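Local atomic coordinates of periplasmic beta-glucosidase (PDB entry 6R5T), a protein that probably hydrolyses terminal, non-reducing beta-D-glucosyl residues of beta-glucosides in the periplasm, releasing beta-D-glucose. Residues 159-164 against 171-176; 118-123 against 324-329; 125-130 against 151-156. The protein carries 1 engineered substitution. All coordinates share one frame; numbering follows the deposited sequence.

Contact 1. Residues 159-164 against 171-176; sequences AYQGSN and IMAAVK. With BGC (beta-D-glucopyranose), chain C.
With chi1 at -59° and an extended chain beyond CG, Gln161 carries its amide from the last turn of helix 146-161 to the start of strand 172-178, while chi1 of -73° sets the Tyr160 ring beside Ile171 and Ala173. This is an alpha-to-beta connection of the TIM-barrel domain of a family 3 glycosidase. OE1 of Gln161 accepts a hydrogen bond from Ala173 N, 2.9 Å away, in the carbonyl plane on a lone pair and nearly straight at 171°. The same oxygen takes Gly217 N and the NE2 end binds Gly215 O, so a long amide suits this buried place: it ties the strand to the approach of its neighbour 218-221. A second bond, 3.1 Å long, runs from Ile171 N to Tyr160 O. Tyr160 is apolar where it packs and polar at its tip: CB lies 4.0 Å from Ile171 CG1, and OH reaches Ser124 OG. The small Ala173 leaves room for the ring, presenting CB to its edge, 4.0 Å from Tyr160 CD2. Farther along the strand, Lys176, extended beyond CG, grips the glucose, its NZ donating to BGC O1 at 2.8 Å and to BGC O2 at 3.0 Å.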
ATOM      1  N   ALA A 159     -17.194  29.530   1.179  1.00 15.48           N
ATOM      2  CA  ALA A 159     -18.102  29.701   2.319  1.00 14.75           C
ATOM      3  C   ALA A 159     -17.386  30.371   3.483  1.00 15.89           C
ATOM      4  O   ALA A 159     -17.990  31.229   4.167  1.00 17.16           O
ATOM      5  CB  ALA A 159     -18.703  28.371   2.668  1.00 17.23           C
ATOM      6  N   TYR A 160     -16.138  30.002   3.745  1.00 15.66           N
ATOM      7  CA  TYR A 160     -15.366  30.617   4.843  1.00 15.73           C
ATOM      8  C   TYR A 160     -15.100  32.080   4.533  1.00 15.67           C
ATOM      9  O   TYR A 160     -15.279  32.933   5.431  1.00 17.69           O
ATOM     10  CB  TYR A 160     -14.025  29.907   5.057  1.00 14.63           C
ATOM     11  CG  TYR A 160     -14.049  28.538   5.711  1.00 16.59           C
ATOM     12  CD1 TYR A 160     -14.918  28.198   6.723  1.00 16.99           C
ATOM     13  CD2 TYR A 160     -13.068  27.610   5.406  1.00 19.24           C
ATOM     14  CE1 TYR A 160     -14.852  26.997   7.400  1.00 17.70           C
ATOM     15  CE2 TYR A 160     -13.013  26.371   6.045  1.00 19.89           C
ATOM     16  CZ  TYR A 160     -13.876  26.079   7.074  1.00 18.57           C
ATOM     17  OH  TYR A 160     -13.814  24.891   7.750  1.00 19.02           O
ATOM     18  N   GLN A 161     -14.661  32.375   3.311  1.00 16.46           N
ATOM     19  CA  GLN A 161     -14.061  33.708   3.000  1.00 16.63           C
ATOM     20  C   GLN A 161     -15.130  34.715   2.568  1.00 20.02           C
ATOM     21  O   GLN A 161     -14.843  35.940   2.623  1.00 19.74           O
ATOM     22  CB  GLN A 161     -12.960  33.555   1.963  1.00 16.36           C
ATOM     23  CG  GLN A 161     -11.851  32.621   2.439  1.00 17.11           C
ATOM     24  CD  GLN A 161     -10.549  32.733   1.678  1.00 15.34           C
ATOM     25  OE1 GLN A 161      -9.474  32.382   2.198  1.00 15.82           O
ATOM     26  NE2 GLN A 161     -10.635  33.167   0.425  1.00 16.26           N
ATOM     27  N   GLY A 162     -16.305  34.235   2.177  1.00 20.10           N
ATOM     28  CA  GLY A 162     -17.413  35.131   1.760  1.00 22.28           C
ATOM     29  C   GLY A 162     -17.058  35.966   0.545  1.00 23.35           C
ATOM     30  O   GLY A 162     -16.106  35.673  -0.194  1.00 26.13           O
ATOM     31  N   SER A 163     -17.785  37.065   0.343  1.00 29.19           N
ATOM     32  CA  SER A 163     -17.513  37.990  -0.788  1.00 32.09           C
ATOM     33  C   SER A 163     -16.377  38.955  -0.421  1.00 29.53           C
ATOM     34  O   SER A 163     -15.795  39.517  -1.336  1.00 31.53           O
ATOM     35  CB  SER A 163     -18.750  38.771  -1.198  1.00 32.17           C
ATOM     36  OG  SER A 163     -19.271  39.468  -0.087  1.00 39.19           O
ATOM     37  N   ASN A 164     -15.993  39.033   0.854  1.00 27.22           N
ATOM     38  CA  ASN A 164     -14.947  39.984   1.295  1.00 25.83           C
ATOM     39  C   ASN A 164     -14.242  39.440   2.535  1.00 21.88           C
ATOM     40  O   ASN A 164     -14.895  39.252   3.589  1.00 21.68           O
ATOM     41  CB  ASN A 164     -15.601  41.349   1.507  1.00 30.53           C
ATOM     42  CG  ASN A 164     -14.636  42.434   1.932  1.00 31.78           C
ATOM     43  OD1 ASN A 164     -13.456  42.202   2.168  1.00 30.70           O
ATOM     44  ND2 ASN A 164     -15.172  43.635   2.079  1.00 43.36           N
ATOM     45  N   ILE A 171     -13.647  34.403   7.590  1.00 15.79           N
ATOM     46  CA  ILE A 171     -12.298  33.981   8.024  1.00 15.57           C
ATOM     47  C   ILE A 171     -11.543  33.581   6.769  1.00 14.61           C
ATOM     48  O   ILE A 171     -12.152  33.122   5.754  1.00 15.63           O
ATOM     49  CB  ILE A 171     -12.303  32.855   9.063  1.00 14.91           C
ATOM     50  CG1 ILE A 171     -12.874  31.546   8.473  1.00 16.06           C
ATOM     51  CG2 ILE A 171     -13.021  33.305  10.322  1.00 16.96           C
ATOM     52  CD1 ILE A 171     -12.938  30.401   9.448  1.00 16.28           C
ATOM     53  N   MET A 172     -10.228  33.628   6.845  1.00 13.77           N
ATOM     54  CA  MET A 172      -9.369  33.148   5.751  1.00 13.07           C
ATOM     55  C   MET A 172      -9.225  31.626   5.860  1.00 13.20           C
ATOM     56  O   MET A 172      -9.121  31.091   6.969  1.00 13.98           O
ATOM     57  CB  MET A 172      -7.974  33.772   5.844  1.00 15.25           C
ATOM     58  CG  MET A 172      -7.050  33.288   4.789  1.00 15.42           C
ATOM     59  SD  MET A 172      -5.467  34.238   4.723  1.00 17.37           S
ATOM     60  CE  MET A 172      -6.094  35.809   4.133  1.00 17.47           C
ATOM     61  N   ALA A 173      -9.262  30.958   4.721  1.00 13.22           N
ATOM     62  CA  ALA A 173      -9.071  29.490   4.634  1.00 13.46           C
ATOM     63  C   ALA A 173      -7.563  29.265   4.419  1.00 13.85           C
ATOM     64  O   ALA A 173      -6.976  29.860   3.502  1.00 15.87           O
ATOM     65  CB  ALA A 173      -9.830  28.912   3.482  1.00 13.98           C
ATOM     66  N   ALA A 174      -6.958  28.412   5.216  1.00 13.42           N
ATOM     67  CA  ALA A 174      -5.615  27.868   5.001  1.00 13.69           C
ATOM     68  C   ALA A 174      -5.818  26.384   4.620  1.00 13.23           C
ATOM     69  O   ALA A 174      -5.931  25.564   5.494  1.00 13.71           O
ATOM     70  CB  ALA A 174      -4.745  28.043   6.228  1.00 15.33           C
ATOM     71  N   VAL A 175      -5.888  26.139   3.323  1.00 12.46           N
ATOM     72  CA  VAL A 175      -6.137  24.783   2.764  1.00 12.28           C
ATOM     73  C   VAL A 175      -4.961  23.892   3.183  1.00 12.69           C
ATOM     74  O   VAL A 175      -3.793  24.324   3.210  1.00 13.31           O
ATOM     75  CB  VAL A 175      -6.376  24.783   1.255  1.00 13.61           C
ATOM     76  CG1 VAL A 175      -5.213  25.325   0.445  1.00 13.05           C
ATOM     77  CG2 VAL A 175      -6.773  23.392   0.788  1.00 13.26           C
ATOM     78  N   LYS A 176      -5.277  22.632   3.495  1.00 12.04           N
ATOM     79  CA  LYS A 176      -4.224  21.706   4.024  1.00 12.64           C
ATOM     80  C   LYS A 176      -4.547  20.293   3.503  1.00 12.96           C
ATOM     81  O   LYS A 176      -5.672  20.058   3.066  1.00 11.89           O
ATOM     82  CB  LYS A 176      -4.187  21.779   5.547  1.00 12.31           C
ATOM     83  CG  LYS A 176      -5.375  21.186   6.283  1.00 13.51           C
ATOM     84  CD  LYS A 176      -5.349  21.479   7.760  1.00 14.37           C
ATOM     85  CE  LYS A 176      -6.413  20.793   8.557  1.00 16.43           C
ATOM     86  NZ  LYS A 176      -6.344  21.240   9.971  1.00 18.44           N
TER
HETATM   87  C2  BGC C   1      -3.354  21.371  12.120  1.00 24.31           C
HETATM   88  C3  BGC C   1      -2.197  21.855  13.016  1.00 26.51           C
HETATM   89  C4  BGC C   1      -1.763  20.621  13.852  1.00 26.68           C
HETATM   90  C5  BGC C   1      -1.286  19.556  12.848  1.00 26.59           C
HETATM   91  C6  BGC C   1      -0.882  18.259  13.513  1.00 26.36           C
HETATM   92  C1  BGC C   1      -2.867  20.199  11.259  1.00 23.39           C
HETATM   93  O1  BGC C   1      -4.008  19.767  10.586  1.00 21.73           O
HETATM   94  O2  BGC C   1      -3.879  22.367  11.251  1.00 23.90           O
HETATM   95  O3  BGC C   1      -2.695  22.875  13.905  1.00 27.70           O
HETATM   96  O4  BGC C   1      -0.673  21.028  14.696  1.00 27.37           O
HETATM   97  O5  BGC C   1      -2.382  19.145  12.087  1.00 23.06           O
HETATM   98  O6  BGC C   1      -0.417  17.331  12.526  1.00 24.20           O

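Contact 2. Residues 118-123 against 324-329. With BGC (beta-D-glucopyranose), chain C.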
ATOM      1  N   GLY A 118     -13.497  36.261  17.422  1.00 15.90           N
ATOM      2  CA  GLY A 118     -12.286  37.048  17.140  1.00 17.17           C
ATOM      3  C   GLY A 118     -11.276  36.343  16.266  1.00 17.14           C
ATOM      4  O   GLY A 118     -10.241  36.950  15.919  1.00 16.59           O
ATOM      5  N   LEU A 119     -11.542  35.101  15.859  1.00 15.51           N
ATOM      6  CA  LEU A 119     -10.600  34.438  14.924  1.00 15.66           C
ATOM      7  C   LEU A 119     -10.660  34.985  13.503  1.00 15.27           C
ATOM      8  O   LEU A 119     -11.731  35.287  12.978  1.00 16.28           O
ATOM      9  CB  LEU A 119     -10.915  32.934  14.926  1.00 15.47           C
ATOM     10  CG  LEU A 119     -10.545  32.264  16.243  1.00 15.31           C
ATOM     11  CD1 LEU A 119     -11.311  30.943  16.388  1.00 18.07           C
ATOM     12  CD2 LEU A 119      -9.030  32.080  16.398  1.00 15.60           C
ATOM     13  N   ASP A 120      -9.500  35.020  12.824  1.00 13.74           N
ATOM     14  CA  ASP A 120      -9.360  35.520  11.454  1.00 14.54           C
ATOM     15  C   ASP A 120      -9.141  34.388  10.449  1.00 14.87           C
ATOM     16  O   ASP A 120      -9.243  34.648   9.264  1.00 15.98           O
ATOM     17  CB  ASP A 120      -8.128  36.408  11.313  1.00 15.87           C
ATOM     18  CG  ASP A 120      -8.045  37.550  12.304  1.00 17.75           C
ATOM     19  OD1 ASP A 120      -8.988  38.391  12.271  1.00 18.62           O
ATOM     20  OD2 ASP A 120      -7.149  37.526  13.171  1.00 18.36           O
ATOM     21  N   MET A 121      -8.736  33.202  10.913  1.00 14.87           N
ATOM     22  CA  MET A 121      -8.229  32.156   9.992  1.00 14.96           C
ATOM     23  C   MET A 121      -8.529  30.768  10.570  1.00 13.96           C
ATOM     24  O   MET A 121      -8.405  30.550  11.773  1.00 14.65           O
ATOM     25  CB  MET A 121      -6.734  32.312   9.762  1.00 14.89           C
ATOM     26  CG  MET A 121      -6.158  31.179   8.902  1.00 16.21           C
ATOM     27  SD  MET A 121      -4.344  31.259   8.762  1.00 17.42           S
ATOM     28  CE  MET A 121      -4.186  32.663   7.690  1.00 19.16           C
ATOM     29  N   SER A 122      -8.919  29.865   9.688  1.00 12.94           N
ATOM     30  CA  SER A 122      -8.958  28.433  10.032  1.00 14.64           C
ATOM     31  C   SER A 122      -7.927  27.673   9.209  1.00 13.00           C
ATOM     32  O   SER A 122      -7.821  27.888   8.004  1.00 13.72           O
ATOM     33  CB  SER A 122     -10.324  27.843   9.829  1.00 15.77           C
ATOM     34  OG  SER A 122     -10.293  26.458  10.238  1.00 16.55           O
ATOM     35  N   PHE A 123      -7.318  26.691   9.865  1.00 15.20           N
ATOM     36  CA  PHE A 123      -6.510  25.678   9.148  1.00 13.63           C
ATOM     37  C   PHE A 123      -7.486  24.633   8.600  1.00 14.15           C
ATOM     38  O   PHE A 123      -7.658  23.570   9.203  1.00 15.67           O
ATOM     39  CB  PHE A 123      -5.504  25.094  10.115  1.00 16.21           C
ATOM     40  CG  PHE A 123      -4.565  26.097  10.742  1.00 18.01           C
ATOM     41  CD1 PHE A 123      -3.928  27.064   9.992  1.00 17.82           C
ATOM     42  CD2 PHE A 123      -4.307  26.031  12.086  1.00 18.13           C
ATOM     43  CE1 PHE A 123      -3.066  27.957  10.619  1.00 17.02           C
ATOM     44  CE2 PHE A 123      -3.458  26.924  12.703  1.00 18.31           C
ATOM     45  CZ  PHE A 123      -2.833  27.865  11.952  1.00 16.34           C
ATOM     46  N   LEU A 324      -7.524  40.609   5.290  1.00 16.79           N
ATOM     47  CA  LEU A 324      -8.383  40.335   6.459  1.00 16.00           C
ATOM     48  C   LEU A 324      -8.958  41.622   7.085  1.00 16.94           C
ATOM     49  O   LEU A 324      -9.778  41.538   7.990  1.00 17.56           O
ATOM     50  CB  LEU A 324      -7.582  39.527   7.462  1.00 15.91           C
ATOM     51  CG  LEU A 324      -7.516  38.051   7.088  1.00 15.40           C
ATOM     52  CD1 LEU A 324      -6.452  37.354   7.880  1.00 17.05           C
ATOM     53  CD2 LEU A 324      -8.861  37.418   7.344  1.00 16.07           C
ATOM     54  N   GLY A 325      -8.503  42.772   6.615  1.00 16.67           N
ATOM     55  CA  GLY A 325      -9.001  44.081   7.072  1.00 18.38           C
ATOM     56  C   GLY A 325      -8.277  44.578   8.300  1.00 18.30           C
ATOM     57  O   GLY A 325      -8.759  45.536   8.930  1.00 20.23           O
ATOM     58  N   LEU A 326      -7.206  43.915   8.726  1.00 17.93           N
ATOM     59  CA  LEU A 326      -6.602  44.161  10.048  1.00 16.82           C
ATOM     60  C   LEU A 326      -5.807  45.470  10.055  1.00 16.88           C
ATOM     61  O   LEU A 326      -5.625  45.997  11.133  1.00 19.81           O
ATOM     62  CB  LEU A 326      -5.789  42.946  10.488  1.00 16.78           C
ATOM     63  CG  LEU A 326      -6.640  41.697  10.736  1.00 17.08           C
ATOM     64  CD1 LEU A 326      -5.724  40.472  10.844  1.00 18.56           C
ATOM     65  CD2 LEU A 326      -7.482  41.809  12.008  1.00 18.62           C
ATOM     66  N   PHE A 327      -5.351  45.946   8.922  1.00 18.35           N
ATOM     67  CA  PHE A 327      -4.686  47.284   8.891  1.00 20.36           C
ATOM     68  C   PHE A 327      -5.751  48.379   8.966  1.00 26.15           C
ATOM     69  O   PHE A 327      -5.451  49.447   9.498  1.00 27.76           O
ATOM     70  CB  PHE A 327      -3.808  47.470   7.678  1.00 20.02           C
ATOM     71  CG  PHE A 327      -2.536  46.687   7.743  1.00 17.93           C
ATOM     72  CD1 PHE A 327      -1.555  47.050   8.649  1.00 18.46           C
ATOM     73  CD2 PHE A 327      -2.338  45.569   6.962  1.00 17.92           C
ATOM     74  CE1 PHE A 327      -0.373  46.340   8.757  1.00 20.49           C
ATOM     75  CE2 PHE A 327      -1.142  44.885   7.033  1.00 19.39           C
ATOM     76  CZ  PHE A 327      -0.175  45.231   7.957  1.00 19.27           C
ATOM     77  N   ALA A 328      -6.975  48.117   8.520  1.00 22.99           N
ATOM     78  CA  ALA A 328      -8.068  49.120   8.577  1.00 21.49           C
ATOM     79  C   ALA A 328      -8.645  49.165   9.987  1.00 24.27           C
ATOM     80  O   ALA A 328      -8.947  50.254  10.500  1.00 22.62           O
ATOM     81  CB  ALA A 328      -9.100  48.790   7.529  1.00 21.50           C
ATOM     82  N   ASP A 329      -8.794  48.002  10.637  1.00 21.73           N
ATOM     83  CA  ASP A 329      -9.245  47.928  12.033  1.00 21.30           C
ATOM     84  C   ASP A 329      -8.822  46.586  12.599  1.00 22.00           C
ATOM     85  O   ASP A 329      -9.459  45.565  12.308  1.00 22.05           O
ATOM     86  CB  ASP A 329     -10.761  48.104  12.148  1.00 24.98           C
ATOM     87  CG  ASP A 329     -11.314  48.007  13.569  1.00 22.31           C
ATOM     88  OD1 ASP A 329     -10.522  47.994  14.550  1.00 25.49           O
ATOM     89  OD2 ASP A 329     -12.558  47.911  13.675  1.00 28.14           O
TER
HETATM   90  C2  BGC C   1      -3.354  21.371  12.120  1.00 24.31           C
HETATM   91  C3  BGC C   1      -2.197  21.855  13.016  1.00 26.51           C
HETATM   92  C4  BGC C   1      -1.763  20.621  13.852  1.00 26.68           C
HETATM   93  C5  BGC C   1      -1.286  19.556  12.848  1.00 26.59           C
HETATM   94  C6  BGC C   1      -0.882  18.259  13.513  1.00 26.36           C
HETATM   95  C1  BGC C   1      -2.867  20.199  11.259  1.00 23.39           C
HETATM   96  O1  BGC C   1      -4.008  19.767  10.586  1.00 21.73           O
HETATM   97  O2  BGC C   1      -3.879  22.367  11.251  1.00 23.90           O
HETATM   98  O3  BGC C   1      -2.695  22.875  13.905  1.00 27.70           O
HETATM   99  O4  BGC C   1      -0.673  21.028  14.696  1.00 27.37           O
HETATM  100  O5  BGC C   1      -2.382  19.145  12.087  1.00 23.06           O
HETATM  101  O6  BGC C   1      -0.417  17.331  12.526  1.00 24.20           O
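The entry to barrel strand 121-122 meets the turn that follows helix 307-323 through Asp120, which faces Leu324 and Leu326. The two methyl groups of Leu324 reach the backbone side of the aspartate: CD2 lies 3.4 Å from Asp120 O, an oxygen that accepts Met172 N of strand 172-178, and CD1 is 3.9 Å from Asp120 CB. Leu326 and the Asp120 side chain meet from opposite directions, Leu326 CD2 lying 3.7 Å from Asp120 OD1 and Leu326 CD1 4.0 Å from Asp120 CG. Leucine suits both places because its forked end covers a buried group without competing for its polar bonds. Here the parallel strands of the TIM barrel begin, and the carboxylate is held from other directions: OD2 accepts His76 N, and OD1 forms a salt bridge with Arg333, which also binds Leu324 O. The positive charge of Arg333 would be expected to stabilise the ionised acid in this buried setting. Gly325, with positive phi, closes the preceding helix in a Schellman motif and lets the chain turn toward Leu326. At the other end of 118-123, Phe123 borders the sugar pocket, with CB 3.4 Å from BGC O2.

Contact 3. Residues 125-130 against 151-156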
ATOM      1  N   PRO A 125     -10.014  24.172   4.526  1.00 13.97           N
ATOM      2  CA  PRO A 125     -10.409  22.755   4.589  1.00 13.63           C
ATOM      3  C   PRO A 125      -9.208  21.801   4.438  1.00 13.67           C
ATOM      4  O   PRO A 125      -8.213  22.118   3.825  1.00 14.13           O
ATOM      5  CB  PRO A 125     -11.309  22.634   3.375  1.00 14.71           C
ATOM      6  CG  PRO A 125     -10.744  23.601   2.382  1.00 14.35           C
ATOM      7  CD  PRO A 125     -10.322  24.773   3.235  1.00 14.62           C
ATOM      8  N   MET A 126      -9.365  20.615   5.001  1.00 14.46           N
ATOM      9  CA  MET A 126      -8.493  19.470   4.701  1.00 13.55           C
ATOM     10  C   MET A 126      -9.027  18.778   3.465  1.00 13.50           C
ATOM     11  O   MET A 126     -10.174  18.365   3.479  1.00 16.97           O
ATOM     12  CB  MET A 126      -8.475  18.532   5.917  1.00 13.71           C
ATOM     13  CG  MET A 126      -7.477  17.382   5.814  1.00 14.96           C
ATOM     14  SD  MET A 126      -8.116  16.031   4.837  1.00 16.27           S
ATOM     15  CE  MET A 126      -7.134  14.659   5.489  1.00 18.51           C
ATOM     16  N   VAL A 127      -8.228  18.704   2.416  1.00 13.13           N
ATOM     17  CA  VAL A 127      -8.665  18.205   1.091  1.00 13.10           C
ATOM     18  C   VAL A 127      -7.750  17.112   0.570  1.00 13.10           C
ATOM     19  O   VAL A 127      -7.693  16.908  -0.666  1.00 15.26           O
ATOM     20  CB  VAL A 127      -8.780  19.385   0.122  1.00 13.52           C
ATOM     21  CG1 VAL A 127      -9.747  20.419   0.697  1.00 15.51           C
ATOM     22  CG2 VAL A 127      -7.463  20.051  -0.229  1.00 13.18           C
ATOM     23  N   ASP A 128      -7.105  16.386   1.471  1.00 13.40           N
ATOM     24  CA  ASP A 128      -6.239  15.265   1.072  1.00 11.78           C
ATOM     25  C   ASP A 128      -7.113  14.098   0.603  1.00 12.06           C
ATOM     26  O   ASP A 128      -8.026  13.718   1.323  1.00 14.64           O
ATOM     27  CB  ASP A 128      -5.352  14.850   2.223  1.00 12.83           C
ATOM     28  CG  ASP A 128      -4.601  15.980   2.898  1.00 15.37           C
ATOM     29  OD1 ASP A 128      -4.105  16.831   2.170  1.00 14.51           O
ATOM     30  OD2 ASP A 128      -4.513  15.951   4.109  1.00 16.17           O
ATOM     31  N   ILE A 129      -6.862  13.547  -0.595  1.00 12.89           N
ATOM     32  CA  ILE A 129      -7.512  12.306  -1.061  1.00 12.89           C
ATOM     33  C   ILE A 129      -7.079  11.172  -0.148  1.00 11.84           C
ATOM     34  O   ILE A 129      -5.874  11.010   0.138  1.00 13.10           O
ATOM     35  CB  ILE A 129      -7.080  12.062  -2.519  1.00 15.19           C
ATOM     36  CG1 ILE A 129      -7.666  13.166  -3.392  1.00 18.18           C
ATOM     37  CG2 ILE A 129      -7.422  10.696  -3.045  1.00 16.35           C
ATOM     38  CD1 ILE A 129      -9.150  13.175  -3.448  1.00 16.25           C
ATOM     39  N   THR A 130      -8.032  10.304   0.203  1.00 12.60           N
ATOM     40  CA  THR A 130      -7.745   9.138   1.068  1.00 10.93           C
ATOM     41  C   THR A 130      -8.247   7.836   0.437  1.00 13.19           C
ATOM     42  O   THR A 130      -9.429   7.684   0.222  1.00 12.61           O
ATOM     43  CB  THR A 130      -8.329   9.296   2.465  1.00 12.01           C
ATOM     44  OG1 THR A 130      -9.743   9.497   2.348  1.00 12.09           O
ATOM     45  CG2 THR A 130      -7.660  10.466   3.171  1.00 12.87           C
ATOM     46  N   LEU A 151     -14.491  19.635  -5.742  1.00 13.88           N
ATOM     47  CA  LEU A 151     -15.683  20.491  -5.693  1.00 15.71           C
ATOM     48  C   LEU A 151     -15.877  21.011  -4.266  1.00 14.79           C
ATOM     49  O   LEU A 151     -16.069  22.237  -4.061  1.00 16.06           O
ATOM     50  CB  LEU A 151     -16.877  19.651  -6.165  1.00 18.54           C
ATOM     51  CG  LEU A 151     -18.204  20.371  -6.336  1.00 24.92           C
ATOM     52  CD1 LEU A 151     -19.135  19.485  -7.161  1.00 28.64           C
ATOM     53  CD2 LEU A 151     -18.909  20.642  -5.044  1.00 30.32           C
ATOM     54  N   LEU A 152     -15.846  20.139  -3.279  1.00 12.71           N
ATOM     55  CA  LEU A 152     -16.101  20.517  -1.879  1.00 13.82           C
ATOM     56  C   LEU A 152     -14.976  21.422  -1.355  1.00 13.54           C
ATOM     57  O   LEU A 152     -15.255  22.275  -0.554  1.00 14.17           O
ATOM     58  CB  LEU A 152     -16.342  19.276  -1.021  1.00 14.97           C
ATOM     59  CG  LEU A 152     -17.580  18.472  -1.444  1.00 15.31           C
ATOM     60  CD1 LEU A 152     -17.790  17.388  -0.407  1.00 16.75           C
ATOM     61  CD2 LEU A 152     -18.853  19.351  -1.494  1.00 17.27           C
ATOM     62  N   SER A 153     -13.735  21.245  -1.818  1.00 13.84           N
ATOM     63  CA  SER A 153     -12.604  22.102  -1.440  1.00 14.21           C
ATOM     64  C   SER A 153     -12.946  23.555  -1.806  1.00 14.70           C
ATOM     65  O   SER A 153     -12.825  24.428  -0.949  1.00 15.98           O
ATOM     66  CB  SER A 153     -11.353  21.620  -2.130  1.00 14.67           C
ATOM     67  OG  SER A 153     -10.277  22.560  -2.010  1.00 14.37           O
ATOM     68  N   GLY A 154     -13.360  23.778  -3.034  1.00 14.96           N
ATOM     69  CA  GLY A 154     -13.716  25.133  -3.491  1.00 15.03           C
ATOM     70  C   GLY A 154     -14.916  25.666  -2.723  1.00 15.77           C
ATOM     71  O   GLY A 154     -14.916  26.827  -2.300  1.00 15.86           O
ATOM     72  N   VAL A 155     -15.923  24.852  -2.483  1.00 14.43           N
ATOM     73  CA  VAL A 155     -17.127  25.275  -1.710  1.00 15.55           C
ATOM     74  C   VAL A 155     -16.758  25.738  -0.301  1.00 14.49           C
ATOM     75  O   VAL A 155     -17.226  26.785   0.174  1.00 15.40           O
ATOM     76  CB  VAL A 155     -18.139  24.109  -1.659  1.00 15.94           C
ATOM     77  CG1 VAL A 155     -19.209  24.341  -0.633  1.00 17.01           C
ATOM     78  CG2 VAL A 155     -18.731  23.877  -3.021  1.00 19.88           C
ATOM     79  N   MET A 156     -15.914  24.995   0.390  1.00 13.76           N
ATOM     80  CA  MET A 156     -15.496  25.310   1.753  1.00 15.27           C
ATOM     81  C   MET A 156     -14.742  26.645   1.749  1.00 13.92           C
ATOM     82  O   MET A 156     -15.039  27.494   2.587  1.00 13.23           O
ATOM     83  CB  MET A 156     -14.543  24.243   2.282  1.00 15.57           C
ATOM     84  CG  MET A 156     -15.199  22.877   2.540  1.00 18.02           C
ATOM     85  SD  MET A 156     -16.192  22.837   4.017  1.00 19.59           S
ATOM     86  CE  MET A 156     -15.034  23.199   5.329  1.00 22.32           C
TER
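Pro125 and Met156 lie side by side and point opposite ways, the flank of the proline ring lying against the root of the methionine. Pro125 CB is 3.8 Å from Met156 CB and 4.0 Å from Met156 CG, while Pro125 CG comes to 4.0 Å from Ser153 O. The methionine chain is bent at both chi2 (-76°) and chi3 (-61°); its CB and CG meet the proline, and a long unbranched chain suits a residue that also packs on Val103 and Ala107 of helix 100-116. Pro125 follows a cis peptide bond, and its compact ring offers an apolar surface to the helix.

One turn earlier on helix 146-161, Ser153 meets Val127. Here Val127 CG1 does the touching, packed against both atoms of the serine side chain: it is 3.5 Å from Ser153 CB, a tight approach for two carbons, and 3.5 Å from Ser153 OG. With chi1 at 169°, OG stands anti to the serine N and bonds to Pro207 O at the start of helix 206-213, which satisfies the buried hydroxyl. Serine therefore fits twice over, being small enough for the valine to come close and able to bond to helix 206-213. Val127 in turn also packs on Pro207 and Tyr208. Together these pairs seat the loop that follows strand 121-122 on the helix it leads into, a beta-to-alpha connection of the TIM barrel.

All three contacts gather round neighbouring strands 121-122 and 172-178 of the parallel barrel sheet. Along the chain contact 3 closes before contact 1 opens, and both are nested inside the long loop closed by contact 2. Contacts 1 and 3 share helix 146-161, with centres about 12 Å apart; backbone bonds between Lys176 and both Pro125 and Val127 join them directly. Contact 2 lies about 11 Å from the centre of contact 1, linked by pairing of Met172 with Asp120 and Ala174 with Ser122, and about 22 Å from contact 3. Both strands lead to the glycan pocket, which Phe123, just after 121-122, and Lys176, within 172-178, help to line.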